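Alpha/beta hydrolase (Streptomyces albidoflavus, PDB 6KSU) probably cyclises non-ribosomal peptides by macrolactamization, as a stand-alone cyclase of the penicillin-binding-protein type that carries a beta-lactamase-like domain. Local coordinates at residues Ala267-Leu272 with Lys276-His281; Leu92-Val97 with Glu286-Ala291; Gly25-Ala30 with Val51-Ala56; Thr74-Phe79 with Gly207-Phe212. All coordinates share one frame; numbering follows the deposited sequence.

Contact 1 (Ala267-Leu272 with Lys276-His281); sequences AARPHL and KTFAQH
R269 lies across one face of the F278 ring, and the fit begins at the root of its side chain. Its CB stands over the ring centre, 3.5 Å from the centroid and 9° off the normal, a CH-pi contact. The chain then bends at chi2 and chi3 and folds back, bringing CZ to 3.4 Å from F278 CD1. Guanidinium and ring planes are 60° apart, so the two groups do not stack flat; CD1 instead sits over the centre of one guanidinium face. P270 CD adds a looser apolar touch, 4.2 Å from F278 CE2. F278 places its ring against the 3-10 segment that holds both partners because chi1 is -175°, which sets CG trans to N. The opposite ring face carries OE1 of Q280, offset toward the rim.

At the guanidinium edge T277 OG1 lies near the plane, 3.5 Å from R269 NH2, but its hydrogen bond goes to D274 O. A water bridges R269 NH2 and T277 O weakly on both sides, and Y52 gives R269 a second aromatic partner through a cation-pi contact. A long, polar-ended arginine suits this partly exposed place: its methylenes cover the ring while the guanidinium lies toward T277 and the water. A type I beta turn, F278 to H281, shapes the loop, which folds back on the 3-10 segment that follows helix 261-268 within the beta-lactamase-like domain.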
loop_
_atom_site.group_PDB
_atom_site.type_symbol
_atom_site.label_atom_id
_atom_site.label_comp_id
_atom_site.label_asym_id
_atom_site.label_seq_id
_atom_site.Cartn_x
_atom_site.Cartn_y
_atom_site.Cartn_z
ATOM N N ALA A 267 8.818 -4.934 12.629
ATOM C CA ALA A 267 9.507 -4.845 11.341
ATOM C C ALA A 267 10.001 -3.431 11.048
ATOM O O ALA A 267 10.946 -3.253 10.278
ATOM C CB ALA A 267 8.589 -5.328 10.216
ATOM N N ALA A 268 9.382 -2.419 11.647
ATOM C CA ALA A 268 9.849 -1.046 11.517
ATOM C C ALA A 268 11.049 -0.740 12.405
ATOM O O ALA A 268 11.735 0.264 12.166
ATOM C CB ALA A 268 8.706 -0.074 11.847
ATOM N N ARG A 269 11.327 -1.584 13.415
ATOM C CA ARG A 269 12.388 -1.266 14.369
ATOM C C ARG A 269 13.732 -0.987 13.707
ATOM O O ARG A 269 14.357 0.022 14.068
ATOM C CB ARG A 269 12.492 -2.381 15.423
ATOM C CG ARG A 269 11.234 -2.512 16.306
ATOM C CD ARG A 269 11.153 -1.412 17.347
ATOM N NE ARG A 269 12.432 -1.194 18.021
ATOM C CZ ARG A 269 12.813 -1.830 19.123
ATOM N NH1 ARG A 269 12.003 -2.720 19.683
ATOM N NH2 ARG A 269 13.998 -1.563 19.669
ATOM N N PRO A 270 14.237 -1.794 12.758
ATOM C CA PRO A 270 15.529 -1.453 12.122
ATOM C C PRO A 270 15.534 -0.132 11.362
ATOM O O PRO A 270 16.615 0.307 10.950
ATOM C CB PRO A 270 15.793 -2.632 11.163
ATOM C CG PRO A 270 14.920 -3.721 11.642
ATOM C CD PRO A 270 13.711 -3.072 12.241
ATOM N N HIS A 271 14.385 0.502 11.139
ATOM C CA HIS A 271 14.353 1.743 10.384
ATOM C C HIS A 271 14.592 2.968 11.239
ATOM O O HIS A 271 14.746 4.055 10.697
ATOM C CB HIS A 271 13.015 1.901 9.651
ATOM C CG HIS A 271 12.796 0.859 8.606
ATOM N ND1 HIS A 271 13.016 1.090 7.267
ATOM C CD2 HIS A 271 12.405 -0.430 8.707
ATOM C CE1 HIS A 271 12.781 -0.016 6.587
ATOM N NE2 HIS A 271 12.402 -0.954 7.438
ATOM N N LEU A 272 14.654 2.828 12.547
ATOM C CA LEU A 272 14.651 4.008 13.389
ATOM C C LEU A 272 16.058 4.386 13.801
ATOM O O LEU A 272 16.995 3.581 13.731
ATOM C CB LEU A 272 13.779 3.786 14.619
ATOM C CG LEU A 272 12.465 3.063 14.348
ATOM C CD1 LEU A 272 11.795 2.683 15.693
ATOM C CD2 LEU A 272 11.558 3.966 13.559
ATOM N N LYS A 276 20.177 0.590 16.992
ATOM C CA LYS A 276 21.218 -0.221 17.629
ATOM C C LYS A 276 20.733 -0.854 18.935
ATOM O O LYS A 276 21.356 -1.804 19.414
ATOM C CB LYS A 276 22.490 0.603 17.876
ATOM C CG LYS A 276 23.165 1.188 16.616
ATOM C CD LYS A 276 23.819 0.133 15.718
ATOM C CE LYS A 276 23.489 0.358 14.237
ATOM N NZ LYS A 276 24.087 -0.704 13.361
ATOM N N THR A 277 19.629 -0.365 19.512
ATOM C CA THR A 277 19.026 -1.009 20.672
ATOM C C THR A 277 18.178 -2.217 20.305
ATOM O O THR A 277 17.796 -2.981 21.198
ATOM C CB THR A 277 18.132 -0.037 21.444
ATOM O OG1 THR A 277 16.905 0.152 20.725
ATOM C CG2 THR A 277 18.827 1.304 21.651
ATOM N N PHE A 278 17.851 -2.398 19.032
ATOM C CA PHE A 278 17.035 -3.525 18.602
ATOM C C PHE A 278 17.954 -4.717 18.340
ATOM O O PHE A 278 18.898 -4.614 17.546
ATOM C CB PHE A 278 16.230 -3.150 17.358
ATOM C CG PHE A 278 15.270 -4.205 16.919
ATOM C CD1 PHE A 278 14.213 -4.573 17.727
ATOM C CD2 PHE A 278 15.426 -4.833 15.697
ATOM C CE1 PHE A 278 13.317 -5.551 17.319
ATOM C CE2 PHE A 278 14.545 -5.816 15.288
ATOM C CZ PHE A 278 13.486 -6.178 16.104
ATOM N N ALA A 279 17.681 -5.845 19.008
ATOM C CA ALA A 279 18.605 -6.975 18.941
ATOM C C ALA A 279 18.737 -7.525 17.528
ATOM O O ALA A 279 19.782 -8.076 17.167
ATOM C CB ALA A 279 18.160 -8.082 19.890
ATOM N N GLN A 280 17.700 -7.387 16.705
ATOM C CA GLN A 280 17.733 -7.948 15.363
ATOM C C GLN A 280 17.984 -6.884 14.292
ATOM O O GLN A 280 17.541 -7.033 13.151
ATOM C CB GLN A 280 16.438 -8.714 15.090
ATOM C CG GLN A 280 16.319 -10.038 15.826
ATOM C CD GLN A 280 16.044 -9.864 17.315
ATOM O OE1 GLN A 280 15.254 -9.000 17.715
ATOM N NE2 GLN A 280 16.701 -10.685 18.145
ATOM N N HIS A 281 18.706 -5.815 14.633
ATOM C CA HIS A 281 18.973 -4.778 13.644
ATOM C C HIS A 281 19.865 -5.278 12.505
ATOM O O HIS A 281 19.747 -4.784 11.379
ATOM C CB HIS A 281 19.579 -3.540 14.317
ATOM C CG HIS A 281 21.008 -3.704 14.755
ATOM N ND1 HIS A 281 22.081 -3.462 13.917
ATOM C CD2 HIS A 281 21.538 -4.035 15.957
ATOM C CE1 HIS A 281 23.208 -3.669 14.577
ATOM N NE2 HIS A 281 22.906 -4.014 15.817
HETATM O O HOH W 1 14.718 -2.875 22.728
#

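Contact 2 (Leu92-Val97 with Glu286-Ala291); sequences LVMQFV and EDAVLA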
loop_
_atom_site.group_PDB
_atom_site.type_symbol
_atom_site.label_atom_id
_atom_site.label_comp_id
_atom_site.label_asym_id
_atom_site.label_seq_id
_atom_site.Cartn_x
_atom_site.Cartn_y
_atom_site.Cartn_z
ATOM N N LEU A 92 12.175 -8.081 2.607
ATOM C CA LEU A 92 12.724 -9.356 2.193
ATOM C C LEU A 92 13.665 -9.180 1.007
ATOM O O LEU A 92 14.790 -9.698 1.007
ATOM C CB LEU A 92 11.572 -10.291 1.854
ATOM C CG LEU A 92 11.957 -11.706 1.465
ATOM C CD1 LEU A 92 12.870 -12.273 2.526
ATOM C CD2 LEU A 92 10.692 -12.548 1.316
ATOM N N VAL A 93 13.227 -8.421 -0.006
ATOM C CA VAL A 93 14.061 -8.179 -1.183
ATOM C C VAL A 93 15.357 -7.484 -0.779
ATOM O O VAL A 93 16.449 -7.823 -1.264
ATOM C CB VAL A 93 13.278 -7.353 -2.237
ATOM C CG1 VAL A 93 14.197 -6.888 -3.340
ATOM C CG2 VAL A 93 12.145 -8.145 -2.815
ATOM N N MET A 94 15.256 -6.499 0.120
ATOM C CA MET A 94 16.451 -5.767 0.514
ATOM C C MET A 94 17.444 -6.656 1.259
ATOM O O MET A 94 18.651 -6.410 1.180
ATOM C CB MET A 94 16.085 -4.554 1.367
ATOM C CG MET A 94 15.371 -3.450 0.619
ATOM S SD MET A 94 16.186 -2.888 -0.916
ATOM C CE MET A 94 17.343 -1.720 -0.235
ATOM N N GLN A 95 16.968 -7.675 1.995
ATOM C CA GLN A 95 17.892 -8.619 2.627
ATOM C C GLN A 95 18.787 -9.297 1.601
ATOM O O GLN A 95 19.999 -9.444 1.820
ATOM C CB GLN A 95 17.131 -9.692 3.393
ATOM C CG GLN A 95 16.808 -9.390 4.812
ATOM C CD GLN A 95 16.140 -10.583 5.447
ATOM O OE1 GLN A 95 15.751 -11.521 4.750
ATOM N NE2 GLN A 95 16.031 -10.580 6.770
ATOM N N PHE A 96 18.196 -9.754 0.485
ATOM C CA PHE A 96 18.969 -10.480 -0.520
ATOM C C PHE A 96 19.979 -9.569 -1.190
ATOM O O PHE A 96 21.086 -10.000 -1.523
ATOM C CB PHE A 96 18.022 -11.117 -1.542
ATOM C CG PHE A 96 17.372 -12.355 -1.044
ATOM C CD1 PHE A 96 17.991 -13.588 -1.190
ATOM C CD2 PHE A 96 16.171 -12.286 -0.352
ATOM C CE1 PHE A 96 17.409 -14.736 -0.684
ATOM C CE2 PHE A 96 15.581 -13.431 0.162
ATOM C CZ PHE A 96 16.196 -14.656 -0.008
ATOM N N VAL A 97 19.618 -8.303 -1.361
ATOM C CA VAL A 97 20.540 -7.317 -1.905
ATOM C C VAL A 97 21.758 -7.192 -1.000
ATOM O O VAL A 97 22.902 -7.235 -1.459
ATOM C CB VAL A 97 19.807 -5.976 -2.084
ATOM C CG1 VAL A 97 20.777 -4.813 -2.303
ATOM C CG2 VAL A 97 18.772 -6.102 -3.205
ATOM N N GLU A 286 21.725 -0.706 7.912
ATOM C CA GLU A 286 21.403 0.712 7.837
ATOM C C GLU A 286 21.321 1.205 6.393
ATOM O O GLU A 286 20.483 2.055 6.066
ATOM C CB GLU A 286 22.449 1.516 8.611
ATOM C CG GLU A 286 22.177 3.014 8.659
ATOM C CD GLU A 286 22.113 3.541 10.082
ATOM O OE1 GLU A 286 23.027 3.201 10.867
ATOM O OE2 GLU A 286 21.164 4.292 10.415
ATOM N N ASP A 287 22.181 0.694 5.509
ATOM C CA ASP A 287 22.144 1.188 4.135
ATOM C C ASP A 287 20.843 0.789 3.445
ATOM O O ASP A 287 20.260 1.580 2.698
ATOM C CB ASP A 287 23.354 0.690 3.353
ATOM C CG ASP A 287 24.656 1.321 3.828
ATOM O OD1 ASP A 287 24.788 1.591 5.040
ATOM O OD2 ASP A 287 25.553 1.559 2.991
ATOM N N ALA A 288 20.353 -0.424 3.707
ATOM C CA ALA A 288 19.073 -0.827 3.129
ATOM C C ALA A 288 17.923 0.014 3.686
ATOM O O ALA A 288 17.062 0.480 2.929
ATOM C CB ALA A 288 18.842 -2.314 3.382
ATOM N N VAL A 289 17.909 0.230 5.001
ATOM C CA VAL A 289 16.906 1.086 5.632
ATOM C C VAL A 289 16.844 2.444 4.939
ATOM O O VAL A 289 15.758 2.974 4.651
ATOM C CB VAL A 289 17.217 1.240 7.133
ATOM C CG1 VAL A 289 16.556 2.458 7.690
ATOM C CG2 VAL A 289 16.748 0.039 7.883
ATOM N N LEU A 290 18.014 3.037 4.690
ATOM C CA LEU A 290 18.061 4.357 4.071
ATOM C C LEU A 290 17.567 4.304 2.634
ATOM O O LEU A 290 16.866 5.214 2.176
ATOM C CB LEU A 290 19.481 4.921 4.137
ATOM C CG LEU A 290 19.652 6.300 3.492
ATOM C CD1 LEU A 290 18.787 7.354 4.174
ATOM C CD2 LEU A 290 21.122 6.723 3.455
ATOM N N ALA A 291 17.881 3.222 1.925
ATOM C CA ALA A 291 17.394 3.053 0.557
ATOM C C ALA A 291 15.864 2.933 0.497
ATOM O O ALA A 291 15.212 3.579 -0.344
ATOM C CB ALA A 291 18.062 1.831 -0.060
#
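M94 points from helix 85-98 toward helix 286-293, and its terminal methyl does most of the touching. CE lies 3.6 Å from A291 CB and 4.0 Å from A288 CB, so one methyl meets two alanine methyls that stand a helical turn apart on the facing helix. The root of the side chain joins in as well: M94 CB is 4.1 Å from A288 CB. The thioether is bent at both chi2 (-52°) and chi3 (-84°), which carries CE along the neighbouring helix from A288 toward A291. CE also comes within 3.9 Å of A288 O, a packing approach to the carbonyl.

The small residues set the spacing here. A288 and A291 both direct their CB atoms at M94, and with nothing beyond CB they let the backbones come close, the CA atoms of M94 and A288 being 6.2 Å apart. Two helices of the beta-lactamase-like domain are joined in this way, far apart in sequence and held here by van der Waals contact alone. Helix 85-98 begins just after S83 in an SxxK pattern that includes K86, consistent with the nucleophile helix of penicillin-binding proteins.

Other faces of helix 85-98 are taken by further helices. L92 and F96 pack on helix 194-206, and V93 reaches helices 176-189 and 128-132. Q95 turns away from A288 and A291, and its NE2 hydrogen-bonds to C201 O; on the second helix V289 also turns away and rests on L284.

Contact 3 (Gly25-Ala30 with Val51-Ala56); sequences GAERDA and VYRDGA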
loop_
_atom_site.group_PDB
_atom_site.type_symbol
_atom_site.label_atom_id
_atom_site.label_comp_id
_atom_site.label_asym_id
_atom_site.label_seq_id
_atom_site.Cartn_x
_atom_site.Cartn_y
_atom_site.Cartn_z
ATOM N N GLY A 25 4.197 8.629 30.600
ATOM C CA GLY A 25 3.119 7.754 31.036
ATOM C C GLY A 25 1.750 8.365 30.820
ATOM O O GLY A 25 0.797 7.671 30.453
ATOM N N ALA A 26 1.632 9.676 31.039
ATOM C CA ALA A 26 0.390 10.364 30.712
ATOM C C ALA A 26 0.042 10.213 29.231
ATOM O O ALA A 26 -1.129 10.023 28.878
ATOM C CB ALA A 26 0.498 11.843 31.098
ATOM N N GLU A 27 1.047 10.284 28.346
ATOM C CA GLU A 27 0.766 10.231 26.912
ATOM C C GLU A 27 0.243 8.861 26.497
ATOM O O GLU A 27 -0.753 8.768 25.765
ATOM C CB GLU A 27 2.015 10.584 26.112
ATOM C CG GLU A 27 2.508 11.986 26.325
ATOM C CD GLU A 27 3.703 12.302 25.456
ATOM O OE1 GLU A 27 4.555 11.402 25.257
ATOM O OE2 GLU A 27 3.789 13.449 24.967
ATOM N N ARG A 28 0.899 7.786 26.953
ATOM C CA ARG A 28 0.426 6.447 26.613
ATOM C C ARG A 28 -1.000 6.239 27.099
ATOM O O ARG A 28 -1.801 5.576 26.433
ATOM C CB ARG A 28 1.346 5.379 27.210
ATOM C CG ARG A 28 2.797 5.396 26.730
ATOM C CD ARG A 28 3.740 4.907 27.844
ATOM N NE ARG A 28 5.143 5.224 27.573
ATOM C CZ ARG A 28 6.042 5.509 28.513
ATOM N NH1 ARG A 28 5.693 5.519 29.796
ATOM N NH2 ARG A 28 7.294 5.787 28.171
ATOM N N ASP A 29 -1.332 6.791 28.267
ATOM C CA ASP A 29 -2.702 6.705 28.764
ATOM C C ASP A 29 -3.652 7.444 27.849
ATOM O O ASP A 29 -4.722 6.933 27.505
ATOM C CB ASP A 29 -2.785 7.270 30.176
ATOM C CG ASP A 29 -2.110 6.373 31.183
ATOM O OD1 ASP A 29 -1.959 5.167 30.871
ATOM O OD2 ASP A 29 -1.701 6.876 32.256
ATOM N N ALA A 30 -3.267 8.653 27.428
ATOM C CA ALA A 30 -4.109 9.410 26.515
ATOM C C ALA A 30 -4.281 8.693 25.188
ATOM O O ALA A 30 -5.351 8.771 24.581
ATOM C CB ALA A 30 -3.530 10.804 26.299
ATOM N N VAL A 51 2.258 1.334 19.389
ATOM C CA VAL A 51 3.103 2.514 19.256
ATOM C C VAL A 51 4.436 2.232 19.921
ATOM O O VAL A 51 4.478 1.918 21.117
ATOM C CB VAL A 51 2.465 3.750 19.899
ATOM C CG1 VAL A 51 3.303 4.989 19.619
ATOM C CG2 VAL A 51 1.028 3.901 19.436
ATOM N N TYR A 52 5.525 2.347 19.159
ATOM C CA TYR A 52 6.861 2.344 19.728
ATOM C C TYR A 52 7.330 3.790 19.799
ATOM O O TYR A 52 7.316 4.503 18.791
ATOM C CB TYR A 52 7.819 1.476 18.916
ATOM C CG TYR A 52 9.239 1.472 19.440
ATOM C CD1 TYR A 52 9.636 0.633 20.495
ATOM C CD2 TYR A 52 10.185 2.323 18.892
ATOM C CE1 TYR A 52 10.968 0.648 20.959
ATOM C CE2 TYR A 52 11.467 2.350 19.339
ATOM C CZ TYR A 52 11.868 1.517 20.372
ATOM O OH TYR A 52 13.180 1.595 20.768
ATOM N N ARG A 53 7.710 4.228 20.997
ATOM C CA ARG A 53 8.068 5.621 21.216
ATOM C C ARG A 53 8.851 5.733 22.519
ATOM O O ARG A 53 8.476 5.136 23.535
ATOM C CB ARG A 53 6.818 6.506 21.251
ATOM C CG ARG A 53 7.016 7.793 22.042
ATOM C CD ARG A 53 6.129 8.922 21.558
ATOM N NE ARG A 53 4.745 8.763 21.967
ATOM C CZ ARG A 53 3.922 9.786 22.166
ATOM N NH1 ARG A 53 4.361 11.030 21.996
ATOM N NH2 ARG A 53 2.664 9.566 22.523
ATOM N N ASP A 54 9.951 6.478 22.471
ATOM C CA ASP A 54 10.827 6.680 23.626
ATOM C C ASP A 54 11.426 5.365 24.111
ATOM O O ASP A 54 11.589 5.142 25.314
ATOM C CB ASP A 54 10.089 7.401 24.750
ATOM C CG ASP A 54 9.838 8.856 24.424
ATOM O OD1 ASP A 54 8.706 9.332 24.636
ATOM O OD2 ASP A 54 10.790 9.514 23.947
ATOM N N GLY A 55 11.778 4.500 23.160
ATOM C CA GLY A 55 12.400 3.226 23.446
ATOM C C GLY A 55 11.478 2.136 23.953
ATOM O O GLY A 55 11.949 1.031 24.228
ATOM N N ALA A 56 10.180 2.385 24.091
ATOM C CA ALA A 56 9.322 1.341 24.622
ATOM C C ALA A 56 8.035 1.243 23.821
ATOM O O ALA A 56 7.632 2.173 23.117
ATOM C CB ALA A 56 9.020 1.575 26.102
#
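E27 and R53 meet through charge: OE1 of the glutamate is 3.3 Å from NH1 of the arginine, a salt bridge without a hydrogen bond. OE1 hovers 3.2 Å above the guanidinium plane, offset toward its rim, so no N-H points at it. Carboxylate and guanidinium planes are only 23° apart, and the acid lies over the flat cation rather than at its edge. The chain of E27 is extended beyond CG (chi2 -177°), which carries the carboxylate from the helix to the strand end, while R53 bends at chi3 to present a face.

Van der Waals contact is slight, with E27 CB 3.8 Å from R53 NH2.

As for hydrogen bonds, R53 NH1 also donates to A369 O, and a malonate ion, probably from the crystallisation liquor, lies about 3 Å from the R53 side chain. A type I' beta turn from R53 to A56, closed by bonds between those two residues, links strands 46-53 and 56-63; G55, with positive phi, suits its third position.

Among longer electrostatics, D54 works against the pair, its OD1 4.7 Å from E27 OE1, two like charges; R28 NH2, 5.2 Å from D54 OD1, is of opposite charge and may offset this, though neither pair is in contact.

An arginine suits this place because its planar ion can donate along the edge and still receive an anion over its face. The bridge between helix 23-41 and the end of strand 46-53, next to the outermost strand 56-63, is therefore largely non-directional, and water probably weakens it.

Contact 4 (Thr74-Phe79 with Gly207-Phe212); sequences TPRTGF and GIEPAF
R76 grips E209 side-on, with NE and NH2 both directed at a single oxygen. NH2 donates to OE1 of E209 over 3.0 Å, at an N-H...O angle of 155°. The NE bond to the same OE1 is longer, 3.2 Å, and more bent. Both reach its syn lone pair, and the oxygen lies within 1° of the guanidinium plane. A third, weak bond runs from NH2 to OE2 at 3.3 Å. The two flat groups are thus nearly coplanar, 16° apart, an edge-on salt bridge whose bonds limit rotation of either group.

A water lies between OE1 and NE, its bond to NE weak and its 2.5 Å approach to OE1 doubtfully short. Extended chains make the meeting possible: R76 is stretched from CG to NE and E209 beyond CG, spanning the 8.8 Å between their CA atoms. Long, charged side chains suit this surface gap, reaching across it while their ends stay near solvent.

The root of R76 is set by a type I beta turn from T74 to T77. T74 N donates to T77 OG1 over 2.7 Å, and R76 N bonds weakly to T74 OG1.

On the other side, G207 ends helix 194-206 in a Schellman motif, its positive phi natural for glycine, and I208 and P210 pack back on that helix. R225 takes R76 O and, weakly, E209 O. Beyond the bridge G78 pairs with P226 and A228, F79 with G259 and A211 with V258, which seats both loops beside the short strands 79-80 and 258-259.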
loop_
_atom_site.group_PDB
_atom_site.type_symbol
_atom_site.label_atom_id
_atom_site.label_comp_id
_atom_site.label_asym_id
_atom_site.label_seq_id
_atom_site.Cartn_x
_atom_site.Cartn_y
_atom_site.Cartn_z
ATOM N N THR A 74 -6.872 -10.148 20.622
ATOM C CA THR A 74 -5.724 -10.048 21.502
ATOM C C THR A 74 -4.544 -9.518 20.710
ATOM O O THR A 74 -4.616 -9.394 19.482
ATOM C CB THR A 74 -5.399 -11.414 22.127
ATOM O OG1 THR A 74 -4.776 -12.253 21.155
ATOM C CG2 THR A 74 -6.672 -12.094 22.620
ATOM N N PRO A 75 -3.449 -9.142 21.378
ATOM C CA PRO A 75 -2.247 -8.745 20.619
ATOM C C PRO A 75 -1.700 -9.854 19.735
ATOM O O PRO A 75 -0.979 -9.566 18.781
ATOM C CB PRO A 75 -1.259 -8.341 21.717
ATOM C CG PRO A 75 -2.156 -7.827 22.822
ATOM C CD PRO A 75 -3.331 -8.776 22.803
ATOM N N ARG A 76 -2.058 -11.106 20.001
ATOM C CA ARG A 76 -1.679 -12.207 19.132
ATOM C C ARG A 76 -2.487 -12.226 17.836
ATOM O O ARG A 76 -1.980 -12.692 16.807
ATOM C CB ARG A 76 -1.844 -13.542 19.873
ATOM C CG ARG A 76 -0.902 -14.644 19.344
ATOM C CD ARG A 76 -1.303 -16.068 19.756
ATOM N NE ARG A 76 -0.772 -17.073 18.826
ATOM C CZ ARG A 76 -1.151 -18.349 18.789
ATOM N NH1 ARG A 76 -2.075 -18.799 19.633
ATOM N NH2 ARG A 76 -0.614 -19.180 17.902
ATOM N N THR A 77 -3.747 -11.781 17.883
ATOM C CA THR A 77 -4.638 -11.839 16.732
ATOM C C THR A 77 -3.972 -11.244 15.491
ATOM O O THR A 77 -3.419 -10.143 15.521
ATOM C CB THR A 77 -5.942 -11.076 17.039
ATOM O OG1 THR A 77 -6.451 -11.457 18.322
ATOM C CG2 THR A 77 -6.994 -11.388 16.019
ATOM N N GLY A 78 -4.022 -12.001 14.388
ATOM C CA GLY A 78 -3.563 -11.512 13.110
ATOM C C GLY A 78 -4.674 -10.918 12.260
ATOM O O GLY A 78 -5.739 -11.524 12.086
ATOM N N PHE A 79 -4.394 -9.753 11.692
ATOM C CA PHE A 79 -5.236 -9.009 10.774
ATOM C C PHE A 79 -4.615 -9.008 9.383
ATOM O O PHE A 79 -3.391 -9.025 9.243
ATOM C CB PHE A 79 -5.392 -7.558 11.246
ATOM C CG PHE A 79 -6.223 -7.392 12.517
ATOM C CD1 PHE A 79 -7.437 -6.711 12.471
ATOM C CD2 PHE A 79 -5.761 -7.862 13.754
ATOM C CE1 PHE A 79 -8.201 -6.534 13.602
ATOM C CE2 PHE A 79 -6.520 -7.697 14.915
ATOM C CZ PHE A 79 -7.738 -7.040 14.841
ATOM N N GLY A 207 10.510 -12.733 15.137
ATOM C CA GLY A 207 9.581 -13.188 16.149
ATOM C C GLY A 207 8.136 -13.164 15.719
ATOM O O GLY A 207 7.254 -13.304 16.576
ATOM N N ILE A 208 7.869 -13.014 14.418
ATOM C CA ILE A 208 6.511 -12.879 13.895
ATOM C C ILE A 208 5.981 -14.260 13.552
ATOM O O ILE A 208 6.576 -14.978 12.743
ATOM C CB ILE A 208 6.459 -11.969 12.657
ATOM C CG1 ILE A 208 6.781 -10.516 13.014
ATOM C CG2 ILE A 208 5.066 -11.972 12.061
ATOM C CD1 ILE A 208 7.334 -9.730 11.828
ATOM N N GLU A 209 4.855 -14.624 14.145
ATOM C CA GLU A 209 4.184 -15.843 13.741
ATOM C C GLU A 209 3.626 -15.680 12.329
ATOM O O GLU A 209 2.774 -14.812 12.101
ATOM C CB GLU A 209 3.076 -16.206 14.706
ATOM C CG GLU A 209 2.319 -17.440 14.239
ATOM C CD GLU A 209 1.516 -18.113 15.337
ATOM O OE1 GLU A 209 1.241 -17.459 16.379
ATOM O OE2 GLU A 209 1.152 -19.298 15.132
ATOM N N PRO A 210 4.064 -16.488 11.369
ATOM C CA PRO A 210 3.643 -16.298 9.977
ATOM C C PRO A 210 2.187 -16.687 9.765
ATOM O O PRO A 210 1.735 -17.732 10.227
ATOM C CB PRO A 210 4.579 -17.227 9.192
ATOM C CG PRO A 210 5.711 -17.552 10.154
ATOM C CD PRO A 210 5.077 -17.555 11.502
ATOM N N ALA A 211 1.467 -15.855 9.024
ATOM C CA ALA A 211 0.114 -16.189 8.629
ATOM C C ALA A 211 -0.177 -15.492 7.306
ATOM O O ALA A 211 0.363 -14.416 7.012
ATOM C CB ALA A 211 -0.888 -15.792 9.717
ATOM N N PHE A 212 -1.023 -16.126 6.501
ATOM C CA PHE A 212 -1.284 -15.669 5.151
ATOM C C PHE A 212 -2.773 -15.776 4.879
ATOM O O PHE A 212 -3.454 -16.627 5.454
ATOM C CB PHE A 212 -0.515 -16.499 4.119
ATOM C CG PHE A 212 0.971 -16.596 4.399
ATOM C CD1 PHE A 212 1.857 -15.674 3.860
ATOM C CD2 PHE A 212 1.479 -17.611 5.208
ATOM C CE1 PHE A 212 3.218 -15.764 4.116
ATOM C CE2 PHE A 212 2.832 -17.704 5.467
ATOM C CZ PHE A 212 3.704 -16.775 4.919
HETATM O O HOH W 2 2.370 -16.318 18.307
#

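How the contacts relate
From the N terminus, contact 3 closes first, joining helix 23-41 to the end of strand 46-53, where a tight turn leads into the outermost strand 56-63 of the seven-stranded sheet. Contact 4 then closes a long loop between 74-79 and 207-212, and contact 2 opens inside it, at 92-97, and closes beyond it, at 286-291, so these two cross. Contact 1 is a short closure nested within contact 2. Contacts 1 and 2 touch where P270 and H271 pack on V289, while Y52 of the contact 3 strand packs on L272 of contact 1. Contact 4 touches none of the others. Together they link sheet, helices and loops of the beta-lactamase-like domain.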